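Local atomic coordinates of Ras GTPase-activating-like protein IQGAP3 (PDB entry 3ISU), a protein that probably acts as a signalling scaffold that binds calmodulin and Rho-family GTPases, through a chain whose C-terminal part includes this RGC domain. Residues K64-A69 against R78-Y83; Y27-L32 against R50-D55; V39-L44 against N101-N106; P23-T28 against N115-R120. All blocks are in the same frame, centred on the assembly; numbering follows the deposited sequence.

Contact 1. Residues K64-A69 against R78-Y83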
# COMPACT_ATOMS: atom_id res chain seq x y z
N LYS A 64 8.87 -1.33 -9.36
CA LYS A 64 7.45 -0.99 -9.59
C LYS A 64 6.58 -2.04 -8.92
O LYS A 64 6.86 -3.23 -9.01
CB LYS A 64 7.13 -0.93 -11.07
CG LYS A 64 5.70 -0.54 -11.43
CD LYS A 64 5.67 -0.34 -12.95
CE LYS A 64 4.40 0.29 -13.47
NZ LYS A 64 4.49 0.31 -14.97
N PHE A 65 5.54 -1.59 -8.23
CA PHE A 65 4.59 -2.48 -7.56
C PHE A 65 3.19 -2.07 -7.95
O PHE A 65 2.91 -0.87 -8.08
CB PHE A 65 4.72 -2.40 -6.07
CG PHE A 65 6.07 -2.77 -5.59
CD1 PHE A 65 6.38 -4.06 -5.26
CD2 PHE A 65 7.06 -1.81 -5.51
CE1 PHE A 65 7.65 -4.41 -4.82
CE2 PHE A 65 8.35 -2.16 -5.06
CZ PHE A 65 8.65 -3.44 -4.74
N GLU A 66 2.36 -3.07 -8.20
CA GLU A 66 1.00 -2.84 -8.61
C GLU A 66 0.17 -3.00 -7.35
O GLU A 66 0.30 -4.00 -6.65
CB GLU A 66 0.63 -3.85 -9.68
CG GLU A 66 -0.73 -3.64 -10.26
CD GLU A 66 -0.89 -4.43 -11.56
OE1 GLU A 66 -0.41 -3.93 -12.60
OE2 GLU A 66 -1.44 -5.56 -11.50
N VAL A 67 -0.62 -1.98 -7.03
CA VAL A 67 -1.47 -2.00 -5.85
C VAL A 67 -2.91 -2.09 -6.33
O VAL A 67 -3.36 -1.28 -7.12
CB VAL A 67 -1.31 -0.75 -4.97
CG1 VAL A 67 -2.11 -0.90 -3.67
CG2 VAL A 67 0.16 -0.53 -4.63
N ASN A 68 -3.58 -3.12 -5.87
CA ASN A 68 -4.99 -3.31 -6.10
C ASN A 68 -5.61 -3.16 -4.73
O ASN A 68 -4.92 -3.31 -3.68
CB ASN A 68 -5.23 -4.70 -6.69
CG ASN A 68 -4.99 -4.73 -8.16
OD1 ASN A 68 -5.79 -4.18 -8.93
ND2 ASN A 68 -3.89 -5.35 -8.58
N ALA A 69 -6.89 -2.79 -4.71
CA ALA A 69 -7.59 -2.65 -3.47
C ALA A 69 -9.09 -2.87 -3.70
O ALA A 69 -9.60 -2.66 -4.83
CB ALA A 69 -7.36 -1.31 -2.83
N ARG A 78 -6.48 -0.09 -10.26
CA ARG A 78 -5.09 -0.44 -10.08
C ARG A 78 -4.27 0.83 -10.17
O ARG A 78 -4.56 1.68 -11.02
CB ARG A 78 -4.64 -1.30 -11.25
CG ARG A 78 -3.97 -2.60 -10.97
CD ARG A 78 -4.08 -3.47 -12.26
NE ARG A 78 -3.46 -2.78 -13.40
CZ ARG A 78 -3.76 -2.95 -14.69
NH1 ARG A 78 -4.69 -3.81 -15.09
NH2 ARG A 78 -3.10 -2.24 -15.61
N PHE A 79 -3.25 0.95 -9.35
CA PHE A 79 -2.23 1.93 -9.67
C PHE A 79 -0.83 1.42 -9.26
O PHE A 79 -0.70 0.36 -8.65
CB PHE A 79 -2.52 3.24 -8.99
CG PHE A 79 -2.22 3.20 -7.57
CD1 PHE A 79 -1.00 3.69 -7.11
CD2 PHE A 79 -3.10 2.65 -6.69
CE1 PHE A 79 -0.70 3.63 -5.80
CE2 PHE A 79 -2.80 2.60 -5.37
CZ PHE A 79 -1.60 3.08 -4.92
N GLN A 80 0.17 2.22 -9.59
CA GLN A 80 1.55 1.77 -9.62
C GLN A 80 2.35 2.57 -8.62
O GLN A 80 2.27 3.82 -8.61
CB GLN A 80 2.09 1.93 -11.03
CG GLN A 80 1.32 1.22 -12.15
CD GLN A 80 1.12 -0.28 -11.97
OE1 GLN A 80 2.05 -1.02 -11.61
NE2 GLN A 80 -0.11 -0.75 -12.25
N LEU A 81 3.03 1.86 -7.70
CA LEU A 81 3.93 2.46 -6.72
C LEU A 81 5.34 2.22 -7.28
O LEU A 81 5.64 1.12 -7.72
CB LEU A 81 3.86 1.77 -5.35
CG LEU A 81 2.91 2.09 -4.19
CD1 LEU A 81 3.22 1.12 -3.08
CD2 LEU A 81 3.15 3.52 -3.70
N HIS A 82 6.18 3.25 -7.25
CA HIS A 82 7.57 3.12 -7.64
C HIS A 82 8.44 3.35 -6.41
O HIS A 82 8.33 4.37 -5.71
CB HIS A 82 7.89 4.12 -8.74
CG HIS A 82 7.18 3.81 -10.02
ND1 HIS A 82 7.71 2.97 -10.97
CD2 HIS A 82 5.98 4.21 -10.50
CE1 HIS A 82 6.88 2.89 -12.00
NE2 HIS A 82 5.81 3.62 -11.73
N TYR A 83 9.31 2.39 -6.16
CA TYR A 83 10.17 2.46 -5.00
C TYR A 83 10.98 3.76 -5.01
O TYR A 83 11.13 4.41 -3.96
CB TYR A 83 11.07 1.25 -5.02
CG TYR A 83 11.73 0.98 -3.71
CD1 TYR A 83 11.11 0.24 -2.71
CD2 TYR A 83 12.97 1.54 -3.43
CE1 TYR A 83 11.75 -0.02 -1.51
CE2 TYR A 83 13.57 1.31 -2.26
CZ TYR A 83 12.99 0.53 -1.31
OH TYR A 83 13.69 0.35 -0.15
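Residues 64-69 and 78-83 run antiparallel, Phe65 facing Leu81 and Val67 facing Phe79 as hydrogen-bonded pairs, with a hydrogen bond of 2.8 Å from Val67 N to Phe79 O. The side chains of these pairs lie on the buried face. There the phenyl ring of Phe79 leans beside the branched carbon of Val67, with CE2 3.7 Å from Val67 CB; Phe79 CG sits between its own backbone N and carbonyl carbon (chi1 75°), which tips the ring toward the neighbouring strand. Val67 CG2 also meets Leu81 CD1 at 3.8 Å, a fit between branched aliphatics suited to a core. The two strands are the arms of the beta hairpin 64-71/74-82, at one margin of a four-stranded antiparallel sheet, and helix 107-119 packs on Phe65 and Leu81. The other face is polar. Gln80, bent at chi2, presents NE2 to the anti side of Glu66 OE1 at 3.2 Å, its amide turned 83° from the carboxylate. The same oxygen makes a salt bridge of charge alone to Arg78 NE at 3.4 Å, well out of the guanidinium plane. Extended Lys64 lies alongside the His82 ring, Lys64 CD 3.6 Å from His82 CE1, and carries its NZ on to Asp60.

Contact 2. Residues Y27-L32 against R50-D55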
# COMPACT_ATOMS: atom_id res chain seq x y z
N TYR A 27 -3.21 -7.59 2.54
CA TYR A 27 -3.43 -7.07 3.90
C TYR A 27 -4.70 -6.25 3.95
O TYR A 27 -4.98 -5.49 3.02
CB TYR A 27 -2.29 -6.15 4.35
CG TYR A 27 -1.00 -6.88 4.66
CD1 TYR A 27 -0.94 -7.76 5.73
CD2 TYR A 27 0.15 -6.71 3.89
CE1 TYR A 27 0.23 -8.47 6.05
CE2 TYR A 27 1.36 -7.42 4.22
CZ TYR A 27 1.38 -8.28 5.31
OH TYR A 27 2.54 -9.00 5.67
N THR A 28 -5.41 -6.33 5.07
CA THR A 28 -6.52 -5.41 5.27
C THR A 28 -5.95 -4.09 5.75
O THR A 28 -4.82 -4.02 6.23
CB THR A 28 -7.53 -5.95 6.32
OG1 THR A 28 -6.93 -5.89 7.63
CG2 THR A 28 -7.99 -7.40 5.98
N ALA A 29 -6.76 -3.03 5.65
CA ALA A 29 -6.43 -1.76 6.24
C ALA A 29 -6.13 -1.88 7.72
O ALA A 29 -5.29 -1.20 8.25
CB ALA A 29 -7.61 -0.74 6.00
N ALA A 30 -6.83 -2.78 8.42
CA ALA A 30 -6.63 -2.92 9.83
C ALA A 30 -5.25 -3.52 10.09
O ALA A 30 -4.59 -3.14 11.06
CB ALA A 30 -7.74 -3.79 10.45
N GLN A 31 -4.85 -4.47 9.27
CA GLN A 31 -3.50 -5.05 9.41
C GLN A 31 -2.43 -4.01 9.11
O GLN A 31 -1.44 -3.90 9.83
CB GLN A 31 -3.34 -6.25 8.49
CG GLN A 31 -4.17 -7.46 8.93
CD GLN A 31 -4.13 -8.55 7.92
OE1 GLN A 31 -4.41 -8.36 6.75
NE2 GLN A 31 -3.70 -9.75 8.37
N LEU A 32 -2.65 -3.21 8.08
CA LEU A 32 -1.69 -2.13 7.77
C LEU A 32 -1.62 -1.05 8.86
O LEU A 32 -0.55 -0.49 9.18
CB LEU A 32 -2.03 -1.55 6.43
CG LEU A 32 -1.84 -2.44 5.22
CD1 LEU A 32 -2.05 -1.53 4.03
CD2 LEU A 32 -0.48 -3.07 5.19
N ARG A 50 -11.18 -3.49 8.60
CA ARG A 50 -11.15 -4.92 8.28
C ARG A 50 -11.72 -5.21 6.89
O ARG A 50 -11.39 -6.21 6.29
CB ARG A 50 -11.89 -5.77 9.34
CG ARG A 50 -11.18 -5.86 10.71
CD ARG A 50 -11.98 -6.72 11.72
NE ARG A 50 -11.45 -8.07 11.73
CZ ARG A 50 -12.14 -9.16 12.04
NH1 ARG A 50 -13.43 -9.07 12.37
NH2 ARG A 50 -11.53 -10.33 12.02
N ASN A 51 -12.57 -4.33 6.38
CA ASN A 51 -13.23 -4.56 5.12
C ASN A 51 -12.65 -3.70 4.01
O ASN A 51 -13.32 -3.41 3.02
CB ASN A 51 -14.73 -4.25 5.27
CG ASN A 51 -15.39 -5.10 6.34
OD1 ASN A 51 -15.93 -4.59 7.33
ND2 ASN A 51 -15.32 -6.42 6.15
N VAL A 52 -11.39 -3.30 4.16
CA VAL A 52 -10.68 -2.65 3.07
C VAL A 52 -9.49 -3.56 2.85
O VAL A 52 -8.75 -3.82 3.80
CB VAL A 52 -10.20 -1.24 3.47
CG1 VAL A 52 -9.24 -0.66 2.44
CG2 VAL A 52 -11.38 -0.30 3.68
N ILE A 53 -9.29 -4.03 1.64
CA ILE A 53 -8.27 -5.03 1.37
C ILE A 53 -7.32 -4.53 0.30
O ILE A 53 -7.77 -4.05 -0.78
CB ILE A 53 -8.91 -6.38 0.94
CG1 ILE A 53 -9.74 -6.95 2.09
CG2 ILE A 53 -7.83 -7.39 0.51
CD1 ILE A 53 -11.23 -6.65 1.96
N PHE A 54 -6.02 -4.60 0.61
CA PHE A 54 -4.94 -4.25 -0.33
C PHE A 54 -4.19 -5.47 -0.81
O PHE A 54 -3.89 -6.35 0.01
CB PHE A 54 -3.95 -3.34 0.37
CG PHE A 54 -4.53 -2.04 0.77
CD1 PHE A 54 -4.63 -1.01 -0.16
CD2 PHE A 54 -4.99 -1.85 2.06
CE1 PHE A 54 -5.17 0.20 0.20
CE2 PHE A 54 -5.56 -0.65 2.42
CZ PHE A 54 -5.67 0.37 1.48
N ASP A 55 -3.89 -5.54 -2.10
CA ASP A 55 -3.07 -6.60 -2.66
C ASP A 55 -1.97 -5.93 -3.45
O ASP A 55 -2.28 -5.17 -4.37
CB ASP A 55 -3.85 -7.50 -3.61
CG ASP A 55 -4.81 -8.46 -2.87
OD1 ASP A 55 -4.32 -9.44 -2.24
OD2 ASP A 55 -6.04 -8.21 -2.92
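Leu32 reaches from the first turn of its helix and sets CD1 3.6 Å from CD2 of Phe54, the leucine and the phenylalanine crossing at a slant. Phe54 has its CG anti to the carbonyl carbon (chi1 -64°), a torsion that lifts the ring off its strand toward the helix. One edge of that ring is turned to the backbone of the other segment, with Tyr27 O and Ala29 CA lying near its plane. Ala29 is next to it: its methyl touches Val52 CB at 3.7 Å and approaches Phe54 CE2 at 4.1 Å, and a residue so small lets the start of the helix settle close to the strand. Thr28 shows a division of labour between its branches. Thr28 CG2 lies 3.6 Å from Arg50 O, while Thr28 OG1 accepts from Gln31 N at 3.0 Å.

Behind the side-chain contacts, the backbones pair as antiparallel strands. Tyr27 and Phe54 exchange two hydrogen bonds, and Ala29 N adds a third to Val52 O at 2.8 Å, so the pairing continues to the helix's first residue. Gln31 OE1 in turn takes Thr28 N on a lone pair in the carbonyl plane, at 2.8 Å. Leu38 lies against Ala29 and Leu32 from the following strand. The reciprocal bonds of Thr28 and Gln31 make a capping box at the N-terminus of helix 29-35, placed here directly at the end of an edge strand of the antiparallel sheet.

Contact 3. Residues V39-L44 against N101-N106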
# COMPACT_ATOMS: atom_id res chain seq x y z
N VAL A 39 -2.03 5.17 8.07
CA VAL A 39 -2.17 6.26 9.05
C VAL A 39 -3.63 6.60 9.27
O VAL A 39 -4.09 6.71 10.44
CB VAL A 39 -1.40 7.53 8.56
CG1 VAL A 39 -1.73 8.75 9.43
CG2 VAL A 39 0.08 7.22 8.58
N GLU A 40 -4.36 6.74 8.17
CA GLU A 40 -5.78 7.09 8.18
C GLU A 40 -6.43 6.80 6.86
O GLU A 40 -5.77 6.71 5.80
CB GLU A 40 -6.00 8.58 8.52
CG GLU A 40 -5.71 9.54 7.42
CD GLU A 40 -6.12 11.02 7.74
OE1 GLU A 40 -5.99 11.42 8.91
OE2 GLU A 40 -6.58 11.76 6.82
N ILE A 41 -7.76 6.67 6.88
CA ILE A 41 -8.54 6.68 5.67
C ILE A 41 -9.61 7.74 5.91
O ILE A 41 -10.50 7.58 6.77
CB ILE A 41 -9.19 5.33 5.28
CG1 ILE A 41 -8.13 4.21 5.12
CG2 ILE A 41 -9.95 5.51 4.00
CD1 ILE A 41 -8.69 2.81 4.79
N GLU A 42 -9.49 8.85 5.20
CA GLU A 42 -10.39 9.96 5.43
C GLU A 42 -11.84 9.53 5.20
O GLU A 42 -12.13 8.83 4.24
CB GLU A 42 -10.00 11.12 4.49
CG GLU A 42 -10.30 12.45 5.09
CD GLU A 42 -10.22 13.58 4.06
OE1 GLU A 42 -9.80 13.34 2.88
OE2 GLU A 42 -10.61 14.70 4.46
N ASP A 43 -12.74 9.91 6.11
CA ASP A 43 -14.18 9.59 6.02
C ASP A 43 -14.48 8.09 6.13
O ASP A 43 -15.54 7.66 5.66
CB ASP A 43 -14.81 10.09 4.72
CG ASP A 43 -14.67 11.60 4.54
OD1 ASP A 43 -14.89 12.32 5.53
OD2 ASP A 43 -14.30 12.03 3.42
N LEU A 44 -13.57 7.29 6.69
CA LEU A 44 -13.90 5.89 6.93
C LEU A 44 -13.58 5.62 8.38
O LEU A 44 -12.43 5.72 8.79
CB LEU A 44 -13.11 4.91 6.05
CG LEU A 44 -13.62 3.46 6.03
CD1 LEU A 44 -15.03 3.33 5.45
CD2 LEU A 44 -12.66 2.58 5.24
N ASN A 101 -6.70 8.45 -3.16
CA ASN A 101 -7.23 9.75 -2.68
C ASN A 101 -7.40 9.99 -1.15
O ASN A 101 -7.05 11.05 -0.64
CB ASN A 101 -8.54 10.09 -3.39
N LYS A 102 -7.90 9.02 -0.42
CA LYS A 102 -8.18 9.22 1.00
C LYS A 102 -7.40 8.33 1.96
O LYS A 102 -7.53 8.51 3.17
CB LYS A 102 -9.68 9.08 1.23
CG LYS A 102 -10.51 10.26 0.68
CD LYS A 102 -11.99 10.16 1.07
CE LYS A 102 -12.76 11.41 0.67
NZ LYS A 102 -14.23 11.20 0.86
N ALA A 103 -6.60 7.39 1.47
CA ALA A 103 -5.81 6.54 2.37
C ALA A 103 -4.42 7.09 2.54
O ALA A 103 -3.69 7.18 1.57
CB ALA A 103 -5.74 5.10 1.85
N LYS A 104 -4.01 7.41 3.74
CA LYS A 104 -2.69 7.99 3.95
C LYS A 104 -1.81 6.90 4.51
O LYS A 104 -2.22 6.20 5.45
CB LYS A 104 -2.74 9.16 4.90
CG LYS A 104 -3.31 10.46 4.34
CD LYS A 104 -3.11 11.55 5.44
CE LYS A 104 -3.25 12.99 4.94
NZ LYS A 104 -2.73 13.93 6.01
N VAL A 105 -0.63 6.71 3.93
CA VAL A 105 0.28 5.66 4.35
C VAL A 105 1.60 6.31 4.74
O VAL A 105 1.98 7.35 4.15
CB VAL A 105 0.52 4.55 3.30
CG1 VAL A 105 -0.77 3.75 3.09
CG2 VAL A 105 1.00 5.11 1.99
N ASN A 106 2.24 5.74 5.75
CA ASN A 106 3.51 6.25 6.23
C ASN A 106 4.61 5.79 5.27
O ASN A 106 4.78 4.61 5.05
CB ASN A 106 3.78 5.68 7.60
CG ASN A 106 5.10 6.17 8.17
OD1 ASN A 106 6.10 5.50 8.06
ND2 ASN A 106 5.10 7.39 8.71
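Lys102 stretches its extended chain past Glu42 to Asp43, where NZ meets OD2 in a salt bridge of 2.7 Å on the oxygen's anti lone pair. Asp43 is brought there by a type II turn from Ile41 to Leu44, in which it takes the left-handed backbone conformation. The backbone of Lys102 also takes part, since its O accepts from Glu42 N at 2.8 Å; Glu42's own side chain crosses the lysine at about a right angle, its charge too far for a bridge. Ala103 pairs with Ile41 in a non-hydrogen-bonded position, and its methyl lies 4.1 Å from Ile41 CG1 on the buried face, where a small residue and a branched aliphatic sit together.

Lys104 N donates to Glu40 O at 2.8 Å and its O accepts from Val39 N, so that Val39 and Glu40 together form a classic beta bulge. On the outer face Glu40 CG sits between its backbone N and carbonyl carbon (chi1 76°), which lays the extended chain alongside Lys104, Glu40 OE2 3.7 Å from Lys104 CD. Glu40 OE2 and Lys104 NZ remain 4.5 Å apart, an attraction beyond salt-bridge range. Replacing Glu40 with alanine would probably leave the methylenes of Lys104 without their flanking chain and its ammonium without this nearby negative charge.

Val105 points away from this pairing and packs on Met97 and Leu99, and Asn106, its CB near Val39 CG2, caps Leu109 N with OD1. Strand 103-106 is the middle of a three-stranded antiparallel sheet, between 38-41 and 96-99, and leads straight into helix 107-119.

Contact 4. Residues P23-T28 against N115-R120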
# COMPACT_ATOMS: atom_id res chain seq x y z
N PRO A 23 5.23 -13.85 -5.86
CA PRO A 23 5.15 -13.25 -4.53
C PRO A 23 4.14 -12.09 -4.45
O PRO A 23 4.04 -11.29 -5.38
CB PRO A 23 6.58 -12.73 -4.32
CG PRO A 23 7.07 -12.38 -5.70
CD PRO A 23 6.20 -13.13 -6.71
N SER A 24 3.41 -12.04 -3.34
CA SER A 24 2.43 -10.97 -3.12
C SER A 24 2.25 -10.63 -1.63
O SER A 24 2.77 -11.31 -0.74
CB SER A 24 1.08 -11.32 -3.75
OG SER A 24 0.38 -12.27 -2.96
N LEU A 25 1.54 -9.53 -1.41
CA LEU A 25 1.14 -9.10 -0.10
C LEU A 25 -0.36 -8.84 -0.18
O LEU A 25 -0.83 -8.17 -1.09
CB LEU A 25 1.84 -7.82 0.29
CG LEU A 25 3.36 -7.89 0.49
CD1 LEU A 25 3.86 -6.50 0.94
CD2 LEU A 25 3.71 -9.02 1.48
N HIS A 26 -1.08 -9.43 0.75
CA HIS A 26 -2.51 -9.27 0.89
C HIS A 26 -2.75 -8.83 2.34
O HIS A 26 -2.50 -9.60 3.28
CB HIS A 26 -3.17 -10.61 0.56
CG HIS A 26 -4.64 -10.65 0.78
ND1 HIS A 26 -5.55 -10.39 -0.23
CD2 HIS A 26 -5.38 -10.98 1.87
CE1 HIS A 26 -6.78 -10.54 0.24
NE2 HIS A 26 -6.71 -10.88 1.51
N TYR A 27 -3.21 -7.59 2.54
CA TYR A 27 -3.43 -7.07 3.90
C TYR A 27 -4.70 -6.25 3.95
O TYR A 27 -4.98 -5.49 3.02
CB TYR A 27 -2.29 -6.15 4.35
CG TYR A 27 -1.00 -6.88 4.66
CD1 TYR A 27 -0.94 -7.76 5.73
CD2 TYR A 27 0.15 -6.71 3.89
CE1 TYR A 27 0.23 -8.47 6.05
CE2 TYR A 27 1.36 -7.42 4.22
CZ TYR A 27 1.38 -8.28 5.31
OH TYR A 27 2.54 -9.00 5.67
N THR A 28 -5.41 -6.33 5.07
CA THR A 28 -6.52 -5.41 5.27
C THR A 28 -5.95 -4.09 5.75
O THR A 28 -4.82 -4.02 6.23
CB THR A 28 -7.53 -5.95 6.32
OG1 THR A 28 -6.93 -5.89 7.63
CG2 THR A 28 -7.99 -7.40 5.98
N ASN A 115 10.44 -3.63 1.29
CA ASN A 115 11.77 -4.25 1.48
C ASN A 115 11.71 -5.68 2.04
O ASN A 115 12.38 -6.59 1.54
CB ASN A 115 12.64 -3.47 2.48
CG ASN A 115 13.19 -2.16 1.92
OD1 ASN A 115 13.09 -1.90 0.72
ND2 ASN A 115 13.79 -1.34 2.80
N LYS A 116 10.99 -5.81 3.15
CA LYS A 116 10.90 -7.05 3.90
C LYS A 116 10.22 -8.12 3.07
O LYS A 116 10.68 -9.28 3.01
CB LYS A 116 10.10 -6.80 5.17
CG LYS A 116 10.03 -7.94 6.18
CD LYS A 116 9.41 -7.44 7.51
N LYS A 117 9.13 -7.75 2.42
CA LYS A 117 8.32 -8.71 1.70
C LYS A 117 8.81 -9.01 0.27
O LYS A 117 8.60 -10.11 -0.24
CB LYS A 117 6.84 -8.28 1.75
CG LYS A 117 6.30 -8.04 3.19
CD LYS A 117 5.93 -9.33 3.94
CE LYS A 117 6.31 -9.27 5.43
NZ LYS A 117 5.50 -10.22 6.28
N PHE A 118 9.49 -8.07 -0.38
CA PHE A 118 9.83 -8.21 -1.80
C PHE A 118 11.32 -8.09 -2.16
O PHE A 118 11.84 -8.91 -2.91
CB PHE A 118 9.11 -7.17 -2.63
CG PHE A 118 7.63 -7.36 -2.70
CD1 PHE A 118 6.79 -6.40 -2.18
CD2 PHE A 118 7.09 -8.48 -3.32
CE1 PHE A 118 5.41 -6.55 -2.26
CE2 PHE A 118 5.73 -8.64 -3.40
CZ PHE A 118 4.89 -7.67 -2.86
N LEU A 119 11.97 -7.02 -1.71
CA LEU A 119 13.34 -6.70 -2.16
C LEU A 119 14.39 -7.60 -1.53
O LEU A 119 15.49 -7.72 -2.08
CB LEU A 119 13.69 -5.23 -1.89
CG LEU A 119 12.77 -4.21 -2.58
CD1 LEU A 119 13.47 -2.86 -2.56
CD2 LEU A 119 12.39 -4.62 -4.02
N ARG A 120 14.03 -8.25 -0.41
CA ARG A 120 14.90 -9.22 0.28
C ARG A 120 14.88 -10.57 -0.45
O ARG A 120 13.82 -11.18 -0.61
CB ARG A 120 14.44 -9.41 1.75
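Leu25 points at the helix end and meets Phe118 from the opposite direction, with Leu25 CD1 3.6 Å from CE1 of the ring. With its CG anti to the carbonyl carbon (chi1 -66°), Leu25 also brings CD1 within 3.6 Å of Lys117 CB, while CD2 lies along the same lysine's methylenes, modelled closer than a normal contact, so the exact fit is doubtful. A branched aliphatic serves well here, since CD1 can touch both the ring and the lysine stem while CD2 lies along the stem. Putting a serine at Leu25 would probably open a gap beside the Phe118 ring and leave the methylenes of Lys117 without their apolar support.

At the edge of the Phe118 ring, Pro23 O lies in the ring plane, 3.7 Å from CE2, and Ser24 CA lies 4.0 Å from Phe118 CE2, near the same edge. Phe118 also meets the ring of Phe65, on strand 64-71 of the same sheet.

Among polar groups, Lys117, bent at chi2 and chi3, crosses Tyr27 at about a right angle and leaves Lys117 NZ 3.3 Å from Tyr27 OH.

The arrangement is alpha-on-beta packing between the N-terminal edge strand 25-28 and the end of the C-terminal helix 107-119, which finishes in a wider pi-type turn.

Contacts 1, 2 and 4 all reach the four-stranded sheet, whereas contact 3 belongs to the smaller three-stranded one. Contacts 1 and 2 hold neighbouring strands of the larger sheet and are joined by a probable hydrogen bond from Asn68 N to Asp55 O; both are partly buried and set apolar side chains on a buried face. Contact 3 pairs strands too, but is more exposed and relies more on charged chains along its outer side. Contact 4 is a surface contact without strand pairing: a helix end rests there on the edge strand that contact 2 also uses. Tyr83 with Asn115 ties contact 1 to contact 4, and Val52 packs contact 2 against Ile41 and Leu44 of contact 3.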